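Side-chain contacts in YfnB (Bacillus subtilis, PDB 3ED5), which probably acts as a hydrolase of the haloacid dehalogenase superfamily, perhaps removing phosphate from nucleotides as a 5'-nucleotidase: residues S75-L78 and K79-G82; F156-M160 and K161-N165. All coordinates share one frame; numbering follows the deposited sequence. Where two conformers were deposited one is given.

How the interactions relate
The two contacts illustrate how a helix is finished at either end: interaction 1 closes the C-terminal end of helix 66-80, and interaction 2 opens helix 161-169 at its N-terminus. They do not touch; their centres lie 32 Å apart and their nearest atoms about 19 Å. Interaction 1 belongs to the helical part of the chain, where helices 21-35, 42-60 and 66-80 pack together, its centre about 26 Å from the centre of the chain and far from Asp13. Interaction 2 sits beside the parallel sheet at the active site, the nearest side-chain atoms of Lys158 and Asp13, the nucleophile inferred by similarity, being about 3 Å apart.

Interaction 1 of 2, residues S75-L78 and K79-G82; sequences SALL and KEYG
Lys79 and Ser75 make the regular helical bond of this stretch, Lys79 N to Ser75 O at 2.8 Å with an N-H...O angle of 155°. Beyond it the backbone bonding tightens to three-residue steps and weakens: Glu80 N reaches Leu77 O at 3.4 Å, and Tyr81 N reaches Leu78 O at 3.1 Å, both with bent geometry. Gly82 N then turns back to Lys79 O at 3.0 Å, while Tyr83 N returns to Leu78 O.

Two side chains close on a single carbonyl oxygen, Leu77 O. The Tyr81 ring presents an edge to it, with CD1 3.2 Å from Leu77 O and near the ring plane. Glu80 brings its CG to 3.2 Å from the same Leu77 O; chi1 of 75° sets this CG between its own backbone N and carbonyl carbon, and the chain runs extended from there.

The apolar contact is a single touch, Leu77 CD1 against Tyr81 CE1 at 4.0 Å. Leu77 also meets Tyr48 and Phe33. Leu78 packs on Phe33 and Met44, and Met44 also touches Tyr81, so helices 21-35 and 42-60 cover the leucine-bearing face of this helix end.

Gly82 has a positive phi of 88°, where a side chain would be jammed against the preceding carbonyl oxygen. It is the C-prime residue of a Schellman motif, which here ends helix 66-80.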
# COMPACT_ATOMS: atom_id res chain seq x y z
N SER A 75 -10.58 16.11 -10.01
CA SER A 75 -11.22 17.42 -10.19
C SER A 75 -10.37 18.53 -9.57
O SER A 75 -10.26 19.61 -10.17
CB SER A 75 -12.66 17.45 -9.69
OG SER A 75 -12.76 16.75 -8.48
N ALA A 76 -9.76 18.27 -8.40
CA ALA A 76 -8.83 19.28 -7.81
C ALA A 76 -7.69 19.60 -8.77
O ALA A 76 -7.34 20.78 -8.96
CB ALA A 76 -8.27 18.78 -6.47
N LEU A 77 -7.12 18.57 -9.39
CA LEU A 77 -6.03 18.79 -10.35
C LEU A 77 -6.53 19.52 -11.59
O LEU A 77 -6.02 20.62 -11.94
CB LEU A 77 -5.42 17.45 -10.74
CG LEU A 77 -4.29 17.52 -11.78
CD1 LEU A 77 -3.04 18.16 -11.16
CD2 LEU A 77 -4.02 16.09 -12.32
N LEU A 78 -7.52 18.95 -12.28
CA LEU A 78 -7.92 19.55 -13.57
C LEU A 78 -8.57 20.92 -13.44
O LEU A 78 -8.38 21.78 -14.31
CB LEU A 78 -8.80 18.60 -14.40
CG LEU A 78 -8.09 17.29 -14.80
CD1 LEU A 78 -9.06 16.33 -15.46
CD2 LEU A 78 -6.91 17.56 -15.70
N LYS A 79 -9.31 21.16 -12.36
CA LYS A 79 -9.94 22.49 -12.15
C LYS A 79 -8.95 23.68 -12.13
O LYS A 79 -9.21 24.75 -12.72
CB LYS A 79 -10.79 22.48 -10.87
CG LYS A 79 -11.68 23.70 -10.68
CD LYS A 79 -12.15 23.82 -9.23
CE LYS A 79 -12.97 22.64 -8.78
NZ LYS A 79 -13.03 22.67 -7.28
N GLU A 80 -7.77 23.46 -11.54
CA GLU A 80 -6.80 24.54 -11.39
C GLU A 80 -6.03 24.78 -12.70
O GLU A 80 -5.43 25.84 -12.89
CB GLU A 80 -5.86 24.27 -10.20
CG GLU A 80 -4.82 23.22 -10.46
CD GLU A 80 -3.83 23.09 -9.27
OE1 GLU A 80 -3.05 22.12 -9.25
OE2 GLU A 80 -3.81 23.99 -8.41
N TYR A 81 -6.10 23.80 -13.60
CA TYR A 81 -5.61 23.93 -15.00
C TYR A 81 -6.73 24.36 -15.96
O TYR A 81 -6.54 24.40 -17.19
CB TYR A 81 -4.86 22.65 -15.45
CG TYR A 81 -3.54 22.50 -14.69
CD1 TYR A 81 -3.44 21.73 -13.53
CD2 TYR A 81 -2.41 23.23 -15.10
CE1 TYR A 81 -2.24 21.68 -12.82
CE2 TYR A 81 -1.21 23.16 -14.41
CZ TYR A 81 -1.13 22.40 -13.28
OH TYR A 81 0.09 22.38 -12.63
N GLY A 82 -7.87 24.77 -15.40
CA GLY A 82 -8.94 25.43 -16.17
C GLY A 82 -9.97 24.50 -16.81
O GLY A 82 -10.76 24.96 -17.65

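Interaction 2 of 2, residues F156-M160 and K161-N165; sequences FQKPM and KEYFN. With FMT (formic acid), chain D; FMT (formic acid), chain C.
Met160, which follows the cis-Pro159, stands at the N-cap position of helix 161-169, and Met160 O accepts two weak bonds from the first turn, from Tyr163 N at 3.0 Å and Phe164 N at 3.4 Å.

Two CH-pi contacts join loop and helix. Glu162 CB stands over the centre of the Phe156 ring, 3.5 Å from the centroid, and a bend at chi2 (88°) lays its carboxylate nearly parallel to the ring, the planes 5° apart. Lys158 CG rests over a face of the Tyr163 ring, 3.9 Å from its centroid, with the two side chains running alongside. Phe164 offers its edge to Pro159 O, with CE2 3.8 Å from that oxygen.

Gln157 NE2 bonds O1 of a formate, probably from the crystallisation liquor, at 3.2 Å, and also Glu60 O. Past its bend at chi3, Lys158 carries NZ to salt bridges with Asp13 and Asp189 and a hydrogen bond to Val124 O. Shortening Lys158 to an alanine would probably leave both carboxylates without the positive charge they share, and one Tyr163 face without its methylene cover. Tyr163 OH bonds Phe149 O, tying the helix to strand 147-150. A lysine paired with the presumed nucleophile, on the loop before a helix, is characteristic of the HAD active site.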
# COMPACT_ATOMS: atom_id res chain seq x y z
N PHE A 156 -12.05 2.25 10.20
CA PHE A 156 -10.83 3.00 10.45
C PHE A 156 -9.86 2.70 9.30
O PHE A 156 -10.25 2.09 8.29
CB PHE A 156 -10.23 2.57 11.82
CG PHE A 156 -11.19 2.68 12.97
CD1 PHE A 156 -11.28 3.85 13.71
CD2 PHE A 156 -12.02 1.61 13.31
CE1 PHE A 156 -12.19 3.95 14.81
CE2 PHE A 156 -12.92 1.68 14.39
CZ PHE A 156 -13.01 2.87 15.13
N GLN A 157 -8.60 3.10 9.44
CA GLN A 157 -7.62 2.90 8.38
C GLN A 157 -6.25 2.92 9.04
O GLN A 157 -6.09 3.53 10.07
CB GLN A 157 -7.73 4.01 7.29
CG GLN A 157 -7.48 5.45 7.74
CD GLN A 157 -8.58 6.04 8.62
OE1 GLN A 157 -9.78 5.75 8.45
NE2 GLN A 157 -8.18 6.88 9.60
N LYS A 158 -5.26 2.27 8.43
CA LYS A 158 -3.87 2.46 8.86
C LYS A 158 -3.56 3.97 8.79
O LYS A 158 -3.97 4.65 7.81
CB LYS A 158 -2.87 1.70 7.97
CG LYS A 158 -3.12 0.21 7.73
CD LYS A 158 -1.90 -0.42 6.95
CE LYS A 158 -1.98 -0.07 5.52
NZ LYS A 158 -0.94 -0.76 4.72
N PRO A 159 -2.85 4.52 9.80
CA PRO A 159 -2.15 3.83 10.91
C PRO A 159 -2.95 3.66 12.22
O PRO A 159 -2.38 3.27 13.26
CB PRO A 159 -0.99 4.78 11.20
CG PRO A 159 -1.63 6.12 11.04
CD PRO A 159 -2.48 5.95 9.76
N MSE A 160 -4.25 3.96 12.19
CA MSE A 160 -5.07 3.96 13.42
C MSE A 160 -4.97 2.66 14.20
O MSE A 160 -5.12 1.58 13.62
CB MSE A 160 -6.54 4.26 13.12
CG MSE A 160 -6.77 5.65 12.48
SE MSE A 160 -6.04 7.17 13.51
CE MSE A 160 -4.32 7.36 12.67
N LYS A 161 -4.74 2.77 15.50
CA LYS A 161 -4.72 1.61 16.39
C LYS A 161 -5.99 0.76 16.22
O LYS A 161 -5.91 -0.47 16.21
CB LYS A 161 -4.45 2.06 17.84
CG LYS A 161 -5.49 3.03 18.44
CD LYS A 161 -5.08 3.56 19.83
CE LYS A 161 -6.19 4.40 20.49
NZ LYS A 161 -5.81 4.75 21.89
N GLU A 162 -7.15 1.39 15.99
CA GLU A 162 -8.35 0.56 15.86
C GLU A 162 -8.40 -0.29 14.58
O GLU A 162 -9.06 -1.33 14.53
CB GLU A 162 -9.62 1.40 16.04
CG GLU A 162 -9.70 2.17 17.40
CD GLU A 162 -9.03 3.56 17.38
OE1 GLU A 162 -8.22 3.88 16.47
OE2 GLU A 162 -9.34 4.38 18.30
N TYR A 163 -7.74 0.16 13.52
CA TYR A 163 -7.59 -0.73 12.37
C TYR A 163 -6.81 -2.01 12.79
O TYR A 163 -7.20 -3.15 12.50
CB TYR A 163 -6.89 -0.02 11.20
CG TYR A 163 -6.47 -0.99 10.13
CD1 TYR A 163 -7.36 -1.37 9.12
CD2 TYR A 163 -5.19 -1.58 10.15
CE1 TYR A 163 -6.98 -2.30 8.12
CE2 TYR A 163 -4.79 -2.53 9.17
CZ TYR A 163 -5.70 -2.88 8.17
OH TYR A 163 -5.32 -3.79 7.20
N PHE A 164 -5.69 -1.81 13.48
CA PHE A 164 -4.91 -2.98 13.90
C PHE A 164 -5.65 -3.87 14.89
O PHE A 164 -5.53 -5.07 14.81
CB PHE A 164 -3.54 -2.56 14.39
CG PHE A 164 -2.68 -2.07 13.26
CD1 PHE A 164 -2.07 -2.99 12.41
CD2 PHE A 164 -2.56 -0.71 13.00
CE1 PHE A 164 -1.32 -2.55 11.31
CE2 PHE A 164 -1.80 -0.27 11.90
CZ PHE A 164 -1.17 -1.19 11.07
N ASN A 165 -6.47 -3.27 15.75
CA ASN A 165 -7.26 -4.10 16.69
C ASN A 165 -8.12 -5.07 15.92
O ASN A 165 -8.29 -6.24 16.31
CB ASN A 165 -8.20 -3.27 17.57
CG ASN A 165 -7.48 -2.41 18.58
OD1 ASN A 165 -6.29 -2.60 18.87
ND2 ASN A 165 -8.22 -1.46 19.15
C FMT D . -11.70 7.17 11.54
O1 FMT D . -10.89 7.93 10.94
O2 FMT D . -12.56 6.42 10.99
C FMT C . -1.63 1.86 2.84
O1 FMT C . -1.95 2.69 2.01
O2 FMT C . -2.24 0.79 2.87